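Local structure of predicted metal-dependent phosphohydrolase (Magnetospirillum magnetotacticum MS-1, 3KH1) at the interface of chains A and B. The protein is a predicted metal-dependent phosphohydrolase of the HD-domain family, possibly acting as a 5'-deoxynucleotidase. Residues are numbered along the deposited sequence; one frame, centred on the assembly and turned at random. Chains: chain A/B, Predicted metal-dependent phosphohydrolase.

The interface of chains A and B. Residues chain A 32-33, 39, 47, 144, 148; chain B 21, 24.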
ATOM      1  N   LEU A  32      13.462  -4.999  -6.085  1.00  8.78           N
ATOM      2  CA  LEU A  32      12.415  -5.888  -6.593  1.00  9.25           C
ATOM      3  C   LEU A  32      13.016  -7.282  -6.863  1.00  8.81           C
ATOM      4  O   LEU A  32      14.198  -7.448  -7.115  1.00  9.62           O
ATOM      5  CB  LEU A  32      11.809  -5.323  -7.881  1.00  9.65           C
ATOM      6  CG  LEU A  32      10.677  -4.292  -7.709  1.00 12.99           C
ATOM      7  CD1 LEU A  32      10.860  -3.261  -6.667  1.00 15.46           C
ATOM      8  CD2 LEU A  32      10.167  -3.806  -9.053  1.00 11.74           C
ATOM      9  N   THR A  33      12.131  -8.276  -6.852  1.00  9.46           N
ATOM     10  CA  THR A  33      12.553  -9.686  -6.966  1.00  8.86           C
ATOM     11  C   THR A  33      13.265 -10.029  -8.262  1.00 10.42           C
ATOM     12  O   THR A  33      14.038 -11.008  -8.287  1.00 12.19           O
ATOM     13  CB  THR A  33      11.378 -10.652  -6.696  1.00  9.92           C
ATOM     14  OG1 THR A  33      10.357 -10.381  -7.670  1.00 10.69           O
ATOM     15  CG2 THR A  33      10.854 -10.552  -5.288  1.00  9.97           C
ATOM     16  N   GLU A  39      13.153  -0.968  -4.515  1.00  9.93           N
ATOM     17  CA  GLU A  39      11.813  -0.771  -4.009  1.00  9.78           C
ATOM     18  C   GLU A  39      11.610   0.594  -3.388  1.00  9.15           C
ATOM     19  O   GLU A  39      12.537   1.110  -2.732  1.00  9.80           O
ATOM     20  CB  GLU A  39      11.569  -1.867  -2.926  1.00 11.80           C
ATOM     21  CG  GLU A  39      10.194  -2.049  -2.529  1.00 12.74           C
ATOM     22  CD  GLU A  39      10.043  -3.080  -1.422  1.00 10.20           C
ATOM     23  OE1 GLU A  39      10.795  -3.066  -0.404  1.00 10.07           O
ATOM     24  OE2 GLU A  39       9.077  -3.798  -1.533  1.00 12.11           O
ATOM     25  N   HIS A  47       3.097  -4.016   0.105  1.00  8.39           N
ATOM     26  CA  HIS A  47       3.433  -5.417   0.132  1.00  8.62           C
ATOM     27  C   HIS A  47       3.309  -6.011   1.504  1.00  8.44           C
ATOM     28  O   HIS A  47       2.697  -7.067   1.687  1.00  8.58           O
ATOM     29  CB  HIS A  47       4.860  -5.580  -0.389  1.00  8.77           C
ATOM     30  CG  HIS A  47       5.171  -6.925  -0.976  1.00  9.24           C
ATOM     31  ND1 HIS A  47       6.395  -7.192  -1.539  1.00  9.72           N
ATOM     32  CD2 HIS A  47       4.447  -8.068  -1.077  1.00  9.99           C
ATOM     33  CE1 HIS A  47       6.392  -8.434  -2.003  1.00  9.87           C
ATOM     34  NE2 HIS A  47       5.223  -8.988  -1.758  1.00  9.86           N
ATOM     35  N   GLN A 144      10.010  -9.584   4.857  1.00 10.37           N
ATOM     36  CA  GLN A 144       9.932  -9.301   3.432  1.00 10.56           C
ATOM     37  C   GLN A 144      11.293  -9.037   2.743  1.00  9.57           C
ATOM     38  O   GLN A 144      11.530  -9.567   1.635  1.00 10.09           O
ATOM     39  CB  GLN A 144       8.889  -8.223   3.146  1.00  9.87           C
ATOM     40  CG  GLN A 144       8.642  -7.877   1.665  1.00 10.82           C
ATOM     41  CD  GLN A 144       9.439  -6.707   1.172  1.00 10.50           C
ATOM     42  OE1 GLN A 144      10.389  -6.228   1.822  1.00 11.32           O
ATOM     43  NE2 GLN A 144       8.988  -6.155   0.020  1.00 11.19           N
ATOM     44  N   HIS A 148      13.109 -10.997  -0.470  1.00  9.59           N
ATOM     45  CA  HIS A 148      13.635 -10.337  -1.684  1.00  9.42           C
ATOM     46  C   HIS A 148      15.115 -10.607  -1.901  1.00 10.07           C
ATOM     47  O   HIS A 148      15.520 -10.890  -3.031  1.00 10.90           O
ATOM     48  CB  HIS A 148      13.367  -8.844  -1.628  1.00  9.05           C
ATOM     49  CG  HIS A 148      11.975  -8.483  -2.038  1.00  8.70           C
ATOM     50  ND1 HIS A 148      11.729  -7.576  -3.019  1.00 10.50           N
ATOM     51  CD2 HIS A 148      10.757  -8.942  -1.624  1.00  9.84           C
ATOM     52  CE1 HIS A 148      10.422  -7.507  -3.219  1.00  9.44           C
ATOM     53  NE2 HIS A 148       9.803  -8.331  -2.396  1.00 10.05           N
TER
ATOM     54  N   ASP B  21       4.963  -9.351  -5.957  1.00  9.50           N
ATOM     55  CA  ASP B  21       5.941  -8.302  -6.169  1.00  8.96           C
ATOM     56  C   ASP B  21       5.827  -7.702  -7.577  1.00  9.10           C
ATOM     57  O   ASP B  21       6.107  -6.511  -7.788  1.00  9.15           O
ATOM     58  CB  ASP B  21       7.344  -8.859  -5.968  1.00  9.28           C
ATOM     59  CG  ASP B  21       8.466  -7.817  -6.182  1.00  9.67           C
ATOM     60  OD1 ASP B  21       8.436  -6.815  -5.443  1.00  9.57           O
ATOM     61  OD2 ASP B  21       9.349  -7.992  -7.041  1.00 11.00           O
ATOM     62  N   LYS B  24       4.271  -4.221  -8.659  1.00  8.64           N
ATOM     63  CA  LYS B  24       5.090  -3.013  -8.639  1.00  8.49           C
ATOM     64  C   LYS B  24       5.609  -2.603 -10.017  1.00  9.18           C
ATOM     65  O   LYS B  24       6.061  -1.460 -10.177  1.00 10.38           O
ATOM     66  CB  LYS B  24       6.269  -3.219  -7.678  1.00  8.69           C
ATOM     67  CG  LYS B  24       5.830  -3.500  -6.233  1.00  9.07           C
ATOM     68  CD  LYS B  24       6.973  -3.973  -5.344  1.00  8.74           C
ATOM     69  CE  LYS B  24       6.519  -4.527  -4.019  1.00  9.13           C
ATOM     70  NZ  LYS B  24       7.608  -5.218  -3.284  1.00 10.06           N
TER
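The 3-10 helix 20-25 of chain B, through B:Asp21 and B:Lys24, packs against the chain A loop at A:Leu32 and A:Thr33, strand 38-40, helix 41-54 and helix 132-151. Both subunits have the HD-domain fold, a helical fold found in many metal-dependent phosphohydrolases, and the contact recurs with the chains exchanged about the two-fold axis; such pairing suggests a dimer, though the assembly alone does not prove it. B:Asp21 turns its carboxylate to the loop, and its OD2 takes two bonds from one residue: the backbone N of A:Thr33 at 2.8 Å and the hydroxyl OG1 at 2.7 Å. Both donors approach from the same face of the carboxylate, the hydroxyl on the anti side. OG1 sits between the backbone N and the carbonyl carbon (chi1 60°), which brings hydroxyl and amide N to the same oxygen. The methyl CG2 of A:Thr33 lies 3.7 Å above the centre of the A:His148 ring. That ring stands nearly perpendicular to the B:Asp21 carboxylate, at 86°, and points its CE1 towards OD1.

B:Lys24 stretches out beyond CG, its CD passing CD1 of A:Leu32, and delivers its ammonium to a polar cluster. NZ forms a salt bridge with the carboxylate OE2 of A:Glu39 at 2.7 Å, on the anti side, and donates to ND1 of the A:His47 imidazole at 2.9 Å, well out of the ring plane. Within its own helix it also bridges to OD1 of B:Asp21 at 2.8 Å, approaching nearly in line with the C-O bond, which ties the two side chains of chain B together. A:Gln144 is the second-shell support: its amide NE2 donates to the syn side of A:Glu39 OE2 at 2.8 Å and to A:His47 ND1 at 3.2 Å, straight at the hydrogen (171°) but well off the ring plane, on the face opposite B:Lys24 NZ. The lysine charge between two carboxylates probably offsets their mutual repulsion.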